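Local structure of DotI (Legionella pneumophila, 3WZ4) at residues 15-29 against 58-72. The protein is an inner-membrane component of the Legionella type IVB secretion system, of which this chain is the periplasmic domain; its precise role is not established. Numbering follows the deposited sequence.
Sequences NQAAIAAFTYNFVNY and LDAVKAKKLVVSAVA
Asn25 sits beside Val67 as an antiparallel, non-hydrogen-bonded pair at the rim of the sheet, where a two-residue edge strand joins the start of strand 67-84 and continues into aromatic packing on helix 57-63. The neighbouring pairing of Tyr24 with Val68 is loose: Val68 N gives a short bond of 2.6 Å to Tyr24 O, while the return bond from Tyr24 N to Val68 O is bent. Beyond it Phe26 N approaches Leu66 O almost end-on to the carbonyl (C=O...N 170°). The Asn25 side chain shapes the exit from the strand, OD1 accepting from Val27 N in the carbonyl plane, an Asx turn, and from Asn28 N above it, which extends the turn to an Asx motif; Asn28 OD1 takes Asn25 N in return. At the other end, Ile19 CD1 rests on the backbone of Val71 and Ala72, and Phe22 CB meets Ala70 CB at 3.7 Å. A water accepts from Ala70 N and donates to Thr23 OG1, which itself donates to Ile19 O. A helix laid on an antiparallel sheet fits the NTF2-like clan to which this periplasmic domain is assigned; the other side of strand 67-84 is bonded to strand 87-101. The Tyr24 ring lies alongside Val68, whose CG2 sits over one face, 3.9 Å from the centroid, while Val61 CG2 comes up obliquely to the ring, 3.6 Å from Tyr24 OH. Phe26 CG stands between backbone N and carbonyl carbon (chi1 66°), turning the ring over Lys65, the positive-phi residue of the Schellman motif closing helix 57-63. Lys65 CB lies over the centre of the Phe26 ring, 3.5 Å from its centroid, with Val27 CG2 on the opposite face. Farther out, Leu58 CD1 and Lys62 CD contact the Tyr29 ring, and Lys62, bent at chi3 (75°), brings NZ to donate to Tyr29 OH at 2.8 Å.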
ATOM      1  N   ASN A  15       7.538  -2.114  -1.561  1.00 13.98           N
ATOM      2  CA  ASN A  15       7.949  -0.740  -1.313  1.00 14.78           C
ATOM      3  C   ASN A  15       7.169   0.227  -2.196  1.00 16.26           C
ATOM      4  O   ASN A  15       6.678   1.250  -1.726  1.00 15.84           O
ATOM      5  CB  ASN A  15       9.452  -0.588  -1.567  1.00 21.46           C
ATOM      6  CG  ASN A  15       9.984   0.778  -1.169  1.00 22.93           C
ATOM      7  OD1 ASN A  15       9.229   1.739  -1.031  1.00 23.59           O
ATOM      8  ND2 ASN A  15      11.298   0.868  -0.988  1.00 27.68           N
ATOM      9  N   GLN A  16       7.055  -0.110  -3.478  1.00 16.53           N
ATOM     10  CA  GLN A  16       6.325   0.721  -4.431  1.00 17.82           C
ATOM     11  C   GLN A  16       4.850   0.826  -4.059  1.00 14.74           C
ATOM     12  O   GLN A  16       4.281   1.918  -4.047  1.00 14.69           O
ATOM     13  CB  GLN A  16       6.445   0.151  -5.845  1.00 18.51           C
ATOM     14  CG  GLN A  16       7.869  -0.083  -6.315  1.00 29.59           C
ATOM     15  CD  GLN A  16       7.924  -0.793  -7.658  1.00 38.93           C
ATOM     16  OE1 GLN A  16       8.678  -1.751  -7.837  1.00 39.17           O
ATOM     17  NE2 GLN A  16       7.121  -0.325  -8.608  1.00 38.60           N
ATOM     18  N   ALA A  17       4.238  -0.316  -3.762  1.00 12.06           N
ATOM     19  CA  ALA A  17       2.815  -0.366  -3.444  1.00 17.58           C
ATOM     20  C   ALA A  17       2.487   0.452  -2.197  1.00 12.77           C
ATOM     21  O   ALA A  17       1.479   1.162  -2.156  1.00 13.67           O
ATOM     22  CB  ALA A  17       2.354  -1.816  -3.278  1.00 12.89           C
ATOM     23  N   ALA A  18       3.344   0.348  -1.187  1.00 11.01           N
ATOM     24  CA  ALA A  18       3.151   1.073   0.063  1.00 11.81           C
ATOM     25  C   ALA A  18       3.203   2.579  -0.170  1.00 11.90           C
ATOM     26  O   ALA A  18       2.338   3.317   0.295  1.00 13.81           O
ATOM     27  CB  ALA A  18       4.197   0.649   1.094  1.00 11.14           C
ATOM     28  N   ILE A  19       4.214   3.026  -0.909  1.00 13.71           N
ATOM     29  CA  ILE A  19       4.373   4.444  -1.207  1.00 12.07           C
ATOM     30  C   ILE A  19       3.221   4.965  -2.065  1.00 13.10           C
ATOM     31  O   ILE A  19       2.689   6.048  -1.816  1.00 12.27           O
ATOM     32  CB  ILE A  19       5.709   4.725  -1.916  1.00 13.97           C
ATOM     33  CG1 ILE A  19       6.882   4.267  -1.045  1.00 14.90           C
ATOM     34  CG2 ILE A  19       5.838   6.206  -2.253  1.00 14.51           C
ATOM     35  CD1 ILE A  19       6.957   4.967   0.297  1.00 13.95           C
ATOM     36  N   ALA A  20       2.836   4.189  -3.072  1.00 13.15           N
ATOM     37  CA  ALA A  20       1.750   4.578  -3.963  1.00 12.93           C
ATOM     38  C   ALA A  20       0.461   4.844  -3.191  1.00 12.13           C
ATOM     39  O   ALA A  20      -0.288   5.765  -3.512  1.00 13.93           O
ATOM     40  CB  ALA A  20       1.527   3.506  -5.022  1.00 14.34           C
ATOM     41  N   ALA A  21       0.206   4.030  -2.172  1.00 10.92           N
ATOM     42  CA  ALA A  21      -0.998   4.174  -1.363  1.00 12.65           C
ATOM     43  C   ALA A  21      -1.050   5.510  -0.621  1.00 14.81           C
ATOM     44  O   ALA A  21      -2.121   5.977  -0.248  1.00 12.49           O
ATOM     45  CB  ALA A  21      -1.115   3.019  -0.380  1.00 15.13           C
ATOM     46  N   PHE A  22       0.110   6.124  -0.408  1.00 12.82           N
ATOM     47  CA  PHE A  22       0.165   7.403   0.289  1.00 15.73           C
ATOM     48  C   PHE A  22       0.655   8.522  -0.622  1.00 16.98           C
ATOM     49  O   PHE A  22       1.301   9.468  -0.170  1.00 13.91           O
ATOM     50  CB  PHE A  22       1.044   7.299   1.537  1.00 14.63           C
ATOM     51  CG  PHE A  22       0.436   6.469   2.628  1.00 15.81           C
ATOM     52  CD1 PHE A  22      -0.425   7.041   3.550  1.00 18.28           C
ATOM     53  CD2 PHE A  22       0.711   5.116   2.725  1.00 13.95           C
ATOM     54  CE1 PHE A  22      -0.994   6.282   4.554  1.00 18.49           C
ATOM     55  CE2 PHE A  22       0.147   4.351   3.730  1.00 15.68           C
ATOM     56  CZ  PHE A  22      -0.706   4.935   4.645  1.00 17.24           C
ATOM     57  N   THR A  23       0.343   8.405  -1.909  1.00 13.04           N
ATOM     58  CA  THR A  23       0.735   9.417  -2.882  1.00 13.98           C
ATOM     59  C   THR A  23      -0.480   9.862  -3.690  1.00 13.58           C
ATOM     60  O   THR A  23      -0.767   9.310  -4.749  1.00 15.32           O
ATOM     61  CB  THR A  23       1.838   8.890  -3.831  1.00 15.63           C
ATOM     62  OG1 THR A  23       2.943   8.406  -3.058  1.00 15.27           O
ATOM     63  CG2 THR A  23       2.325   9.994  -4.763  1.00 18.78           C
ATOM     64  N   TYR A  24      -1.196  10.857  -3.173  1.00 11.64           N
ATOM     65  CA  TYR A  24      -2.398  11.367  -3.822  1.00 12.24           C
ATOM     66  C   TYR A  24      -2.754  12.747  -3.273  1.00 12.19           C
ATOM     67  O   TYR A  24      -2.068  13.263  -2.391  1.00 11.97           O
ATOM     68  CB  TYR A  24      -3.567  10.403  -3.618  1.00 12.56           C
ATOM     69  CG  TYR A  24      -4.048  10.318  -2.185  1.00 14.94           C
ATOM     70  CD1 TYR A  24      -3.433   9.471  -1.271  1.00 15.79           C
ATOM     71  CD2 TYR A  24      -5.120  11.083  -1.746  1.00 16.13           C
ATOM     72  CE1 TYR A  24      -3.871   9.393   0.042  1.00 21.58           C
ATOM     73  CE2 TYR A  24      -5.564  11.013  -0.433  1.00 14.38           C
ATOM     74  CZ  TYR A  24      -4.939  10.168   0.454  1.00 18.40           C
ATOM     75  OH  TYR A  24      -5.380  10.095   1.758  1.00 20.69           O
ATOM     76  N   ASN A  25      -3.821  13.344  -3.795  1.00 10.07           N
ATOM     77  CA  ASN A  25      -4.239  14.673  -3.348  1.00 12.29           C
ATOM     78  C   ASN A  25      -5.722  14.946  -3.581  1.00 13.38           C
ATOM     79  O   ASN A  25      -6.427  14.126  -4.172  1.00 11.71           O
ATOM     80  CB  ASN A  25      -3.391  15.763  -4.008  1.00 11.01           C
ATOM     81  CG  ASN A  25      -3.471  15.727  -5.522  1.00 12.05           C
ATOM     82  OD1 ASN A  25      -4.506  16.042  -6.107  1.00 12.53           O
ATOM     83  ND2 ASN A  25      -2.369  15.349  -6.165  1.00 11.55           N
ATOM     84  N   PHE A  26      -6.183  16.109  -3.123  1.00 12.73           N
ATOM     85  CA  PHE A  26      -7.604  16.456  -3.178  1.00 13.71           C
ATOM     86  C   PHE A  26      -8.158  16.498  -4.602  1.00 12.49           C
ATOM     87  O   PHE A  26      -9.366  16.415  -4.808  1.00 11.93           O
ATOM     88  CB  PHE A  26      -7.888  17.776  -2.435  1.00 16.23           C
ATOM     89  CG  PHE A  26      -7.267  18.993  -3.071  1.00 13.29           C
ATOM     90  CD1 PHE A  26      -5.923  19.276  -2.896  1.00 11.96           C
ATOM     91  CD2 PHE A  26      -8.035  19.863  -3.829  1.00 15.35           C
ATOM     92  CE1 PHE A  26      -5.352  20.397  -3.475  1.00 12.48           C
ATOM     93  CE2 PHE A  26      -7.469  20.989  -4.410  1.00 15.62           C
ATOM     94  CZ  PHE A  26      -6.125  21.255  -4.233  1.00 12.67           C
ATOM     95  N   VAL A  27      -7.271  16.605  -5.585  1.00 13.41           N
ATOM     96  CA  VAL A  27      -7.703  16.662  -6.977  1.00 10.45           C
ATOM     97  C   VAL A  27      -7.719  15.291  -7.652  1.00 12.81           C
ATOM     98  O   VAL A  27      -8.723  14.902  -8.247  1.00 14.66           O
ATOM     99  CB  VAL A  27      -6.827  17.625  -7.801  1.00 13.76           C
ATOM    100  CG1 VAL A  27      -7.323  17.693  -9.242  1.00 13.60           C
ATOM    101  CG2 VAL A  27      -6.821  19.004  -7.170  1.00 11.89           C
ATOM    102  N   ASN A  28      -6.616  14.554  -7.550  1.00 13.73           N
ATOM    103  CA  ASN A  28      -6.456  13.319  -8.321  1.00 15.69           C
ATOM    104  C   ASN A  28      -6.824  12.018  -7.602  1.00 13.88           C
ATOM    105  O   ASN A  28      -6.620  10.934  -8.145  1.00 15.48           O
ATOM    106  CB  ASN A  28      -5.027  13.211  -8.873  1.00 14.08           C
ATOM    107  CG  ASN A  28      -4.000  12.880  -7.800  1.00 10.61           C
ATOM    108  OD1 ASN A  28      -4.343  12.629  -6.647  1.00 11.85           O
ATOM    109  ND2 ASN A  28      -2.729  12.863  -8.186  1.00 11.40           N
ATOM    110  N   TYR A  29      -7.373  12.120  -6.397  1.00 12.27           N
ATOM    111  CA  TYR A  29      -7.580  10.937  -5.555  1.00 15.79           C
ATOM    112  C   TYR A  29      -8.293   9.769  -6.245  1.00 15.24           C
ATOM    113  O   TYR A  29      -7.947   8.612  -6.019  1.00 15.81           O
ATOM    114  CB  TYR A  29      -8.291  11.304  -4.249  1.00 14.08           C
ATOM    115  CG  TYR A  29      -9.710  11.784  -4.428  1.00 17.81           C
ATOM    116  CD1 TYR A  29      -9.991  13.132  -4.619  1.00 14.77           C
ATOM    117  CD2 TYR A  29     -10.774  10.890  -4.398  1.00 16.12           C
ATOM    118  CE1 TYR A  29     -11.287  13.576  -4.779  1.00 14.26           C
ATOM    119  CE2 TYR A  29     -12.074  11.325  -4.559  1.00 19.02           C
ATOM    120  CZ  TYR A  29     -12.324  12.670  -4.747  1.00 18.28           C
ATOM    121  OH  TYR A  29     -13.617  13.105  -4.906  1.00 26.81           O
ATOM    122  N   LEU A  58      -9.266  10.455   3.562  1.00 19.52           N
ATOM    123  CA  LEU A  58      -9.741  11.028   2.305  1.00 24.70           C
ATOM    124  C   LEU A  58     -10.651  12.235   2.526  1.00 24.53           C
ATOM    125  O   LEU A  58     -10.661  13.165   1.718  1.00 25.04           O
ATOM    126  CB  LEU A  58     -10.456   9.971   1.460  1.00 22.07           C
ATOM    127  CG  LEU A  58     -11.010  10.444   0.111  1.00 23.31           C
ATOM    128  CD1 LEU A  58      -9.972  11.247  -0.662  1.00 21.85           C
ATOM    129  CD2 LEU A  58     -11.497   9.264  -0.714  1.00 24.07           C
ATOM    130  N   ASP A  59     -11.412  12.216   3.618  1.00 24.80           N
ATOM    131  CA  ASP A  59     -12.321  13.315   3.936  1.00 24.64           C
ATOM    132  C   ASP A  59     -11.561  14.578   4.313  1.00 21.23           C
ATOM    133  O   ASP A  59     -11.950  15.681   3.928  1.00 19.36           O
ATOM    134  CB  ASP A  59     -13.286  12.921   5.059  1.00 26.15           C
ATOM    135  CG  ASP A  59     -14.378  11.982   4.584  1.00 35.39           C
ATOM    136  OD1 ASP A  59     -14.844  12.147   3.436  1.00 36.78           O
ATOM    137  OD2 ASP A  59     -14.766  11.074   5.352  1.00 46.01           O
ATOM    138  N   ALA A  60     -10.478  14.410   5.064  1.00 21.37           N
ATOM    139  CA  ALA A  60      -9.654  15.538   5.485  1.00 21.43           C
ATOM    140  C   ALA A  60      -8.809  16.080   4.334  1.00 21.22           C
ATOM    141  O   ALA A  60      -8.610  17.291   4.209  1.00 21.29           O
ATOM    142  CB  ALA A  60      -8.764  15.138   6.653  1.00 22.37           C
ATOM    143  N   VAL A  61      -8.307  15.177   3.500  1.00 21.32           N
ATOM    144  CA  VAL A  61      -7.523  15.574   2.341  1.00 18.28           C
ATOM    145  C   VAL A  61      -8.349  16.469   1.424  1.00 19.50           C
ATOM    146  O   VAL A  61      -7.876  17.510   0.972  1.00 19.31           O
ATOM    147  CB  VAL A  61      -7.010  14.350   1.559  1.00 17.96           C
ATOM    148  CG1 VAL A  61      -6.440  14.774   0.219  1.00 15.68           C
ATOM    149  CG2 VAL A  61      -5.966  13.605   2.378  1.00 18.12           C
ATOM    150  N   LYS A  62      -9.587  16.060   1.162  1.00 17.59           N
ATOM    151  CA  LYS A  62     -10.496  16.847   0.335  1.00 19.56           C
ATOM    152  C   LYS A  62     -10.894  18.150   1.024  1.00 20.80           C
ATOM    153  O   LYS A  62     -10.826  19.223   0.425  1.00 22.68           O
ATOM    154  CB  LYS A  62     -11.742  16.032  -0.030  1.00 20.81           C
ATOM    155  CG  LYS A  62     -11.446  14.803  -0.886  1.00 20.83           C
ATOM    156  CD  LYS A  62     -12.670  13.910  -1.073  1.00 22.53           C
ATOM    157  CE  LYS A  62     -13.660  14.507  -2.061  1.00 29.39           C
ATOM    158  NZ  LYS A  62     -14.740  13.539  -2.407  1.00 32.92           N
ATOM    159  N   ALA A  63     -11.301  18.053   2.285  1.00 21.61           N
ATOM    160  CA  ALA A  63     -11.747  19.221   3.040  1.00 22.85           C
ATOM    161  C   ALA A  63     -10.656  20.283   3.157  1.00 20.94           C
ATOM    162  O   ALA A  63     -10.901  21.464   2.919  1.00 21.35           O
ATOM    163  CB  ALA A  63     -12.235  18.807   4.422  1.00 22.95           C
ATOM    164  N   LYS A  64      -9.454  19.855   3.529  1.00 18.34           N
ATOM    165  CA  LYS A  64      -8.338  20.778   3.701  1.00 20.60           C
ATOM    166  C   LYS A  64      -7.512  20.906   2.423  1.00 18.85           C
ATOM    167  O   LYS A  64      -6.505  21.613   2.389  1.00 17.16           O
ATOM    168  CB  LYS A  64      -7.452  20.334   4.868  1.00 22.67           C
ATOM    169  CG  LYS A  64      -8.173  20.295   6.207  1.00 19.77           C
ATOM    170  CD  LYS A  64      -7.259  19.796   7.311  1.00 30.14           C
ATOM    171  CE  LYS A  64      -7.984  19.749   8.642  1.00 35.26           C
ATOM    172  NZ  LYS A  64      -7.104  19.266   9.739  1.00 46.60           N
ATOM    173  N   LYS A  65      -7.951  20.217   1.375  1.00 18.89           N
ATOM    174  CA  LYS A  65      -7.293  20.283   0.075  1.00 18.29           C
ATOM    175  C   LYS A  65      -5.783  20.087   0.189  1.00 17.19           C
ATOM    176  O   LYS A  65      -4.999  20.995  -0.097  1.00 15.25           O
ATOM    177  CB  LYS A  65      -7.625  21.602  -0.624  1.00 17.53           C
ATOM    178  CG  LYS A  65      -9.118  21.814  -0.806  1.00 16.31           C
ATOM    179  CD  LYS A  65      -9.419  22.978  -1.729  1.00 18.63           C
ATOM    180  CE  LYS A  65     -10.902  23.026  -2.063  1.00 17.71           C
ATOM    181  NZ  LYS A  65     -11.222  24.070  -3.075  1.00 22.93           N
ATOM    182  N   LEU A  66      -5.390  18.887   0.601  1.00 14.11           N
ATOM    183  CA  LEU A  66      -3.987  18.577   0.847  1.00 17.06           C
ATOM    184  C   LEU A  66      -3.365  17.741  -0.264  1.00 13.97           C
ATOM    185  O   LEU A  66      -4.060  17.182  -1.112  1.00 12.83           O
ATOM    186  CB  LEU A  66      -3.843  17.817   2.164  1.00 16.40           C
ATOM    187  CG  LEU A  66      -4.549  18.414   3.380  1.00 19.94           C
ATOM    188  CD1 LEU A  66      -4.577  17.401   4.506  1.00 17.06           C
ATOM    189  CD2 LEU A  66      -3.883  19.711   3.819  1.00 18.07           C
ATOM    190  N   VAL A  67      -2.041  17.664  -0.241  1.00 14.04           N
ATOM    191  CA  VAL A  67      -1.306  16.753  -1.099  1.00 10.86           C
ATOM    192  C   VAL A  67      -0.605  15.747  -0.202  1.00 14.52           C
ATOM    193  O   VAL A  67       0.136  16.127   0.706  1.00 17.11           O
ATOM    194  CB  VAL A  67      -0.256  17.494  -1.946  1.00 11.50           C
ATOM    195  CG1 VAL A  67       0.631  16.499  -2.679  1.00 11.93           C
ATOM    196  CG2 VAL A  67      -0.933  18.444  -2.926  1.00 12.56           C
ATOM    197  N   VAL A  68      -0.851  14.465  -0.440  1.00 10.91           N
ATOM    198  CA  VAL A  68      -0.244  13.422   0.373  1.00 12.18           C
ATOM    199  C   VAL A  68       0.962  12.798  -0.320  1.00 12.61           C
ATOM    200  O   VAL A  68       0.909  12.466  -1.503  1.00 12.04           O
ATOM    201  CB  VAL A  68      -1.256  12.318   0.720  1.00 13.80           C
ATOM    202  CG1 VAL A  68      -0.674  11.381   1.765  1.00 14.81           C
ATOM    203  CG2 VAL A  68      -2.550  12.936   1.221  1.00 13.63           C
ATOM    204  N   SER A  69       2.050  12.648   0.428  1.00 12.66           N
ATOM    205  CA  SER A  69       3.253  12.001  -0.078  1.00 13.26           C
ATOM    206  C   SER A  69       3.864  11.144   1.018  1.00 14.42           C
ATOM    207  O   SER A  69       3.444  11.211   2.173  1.00 13.98           O
ATOM    208  CB  SER A  69       4.266  13.043  -0.562  1.00 15.49           C
ATOM    209  OG  SER A  69       4.727  13.844   0.513  1.00 14.51           O
ATOM    210  N   ALA A  70       4.851  10.334   0.656  1.00 14.09           N
ATOM    211  CA  ALA A  70       5.509   9.467   1.627  1.00 14.79           C
ATOM    212  C   ALA A  70       6.871   8.988   1.147  1.00 14.28           C
ATOM    213  O   ALA A  70       7.131   8.911  -0.053  1.00 17.62           O
ATOM    214  CB  ALA A  70       4.620   8.279   1.969  1.00 13.95           C
ATOM    215  N   VAL A  71       7.739   8.667   2.098  1.00 15.23           N
ATOM    216  CA  VAL A  71       9.045   8.105   1.790  1.00 17.28           C
ATOM    217  C   VAL A  71       9.330   6.962   2.749  1.00 17.22           C
ATOM    218  O   VAL A  71       8.867   6.975   3.892  1.00 15.66           O
ATOM    219  CB  VAL A  71      10.166   9.158   1.914  1.00 17.37           C
ATOM    220  CG1 VAL A  71       9.954  10.290   0.915  1.00 20.08           C
ATOM    221  CG2 VAL A  71      10.236   9.694   3.336  1.00 16.59           C
ATOM    222  N   ALA A  72      10.082   5.970   2.282  1.00 16.01           N
ATOM    223  CA  ALA A  72      10.453   4.841   3.126  1.00 17.25           C
ATOM    224  C   ALA A  72      11.440   5.276   4.203  1.00 19.93           C
ATOM    225  O   ALA A  72      12.452   5.911   3.908  1.00 18.09           O
ATOM    226  CB  ALA A  72      11.042   3.719   2.285  1.00 16.66           C
TER
HETATM  227  O   HOH W   1       4.895  10.049  -2.305  1.00 16.13           O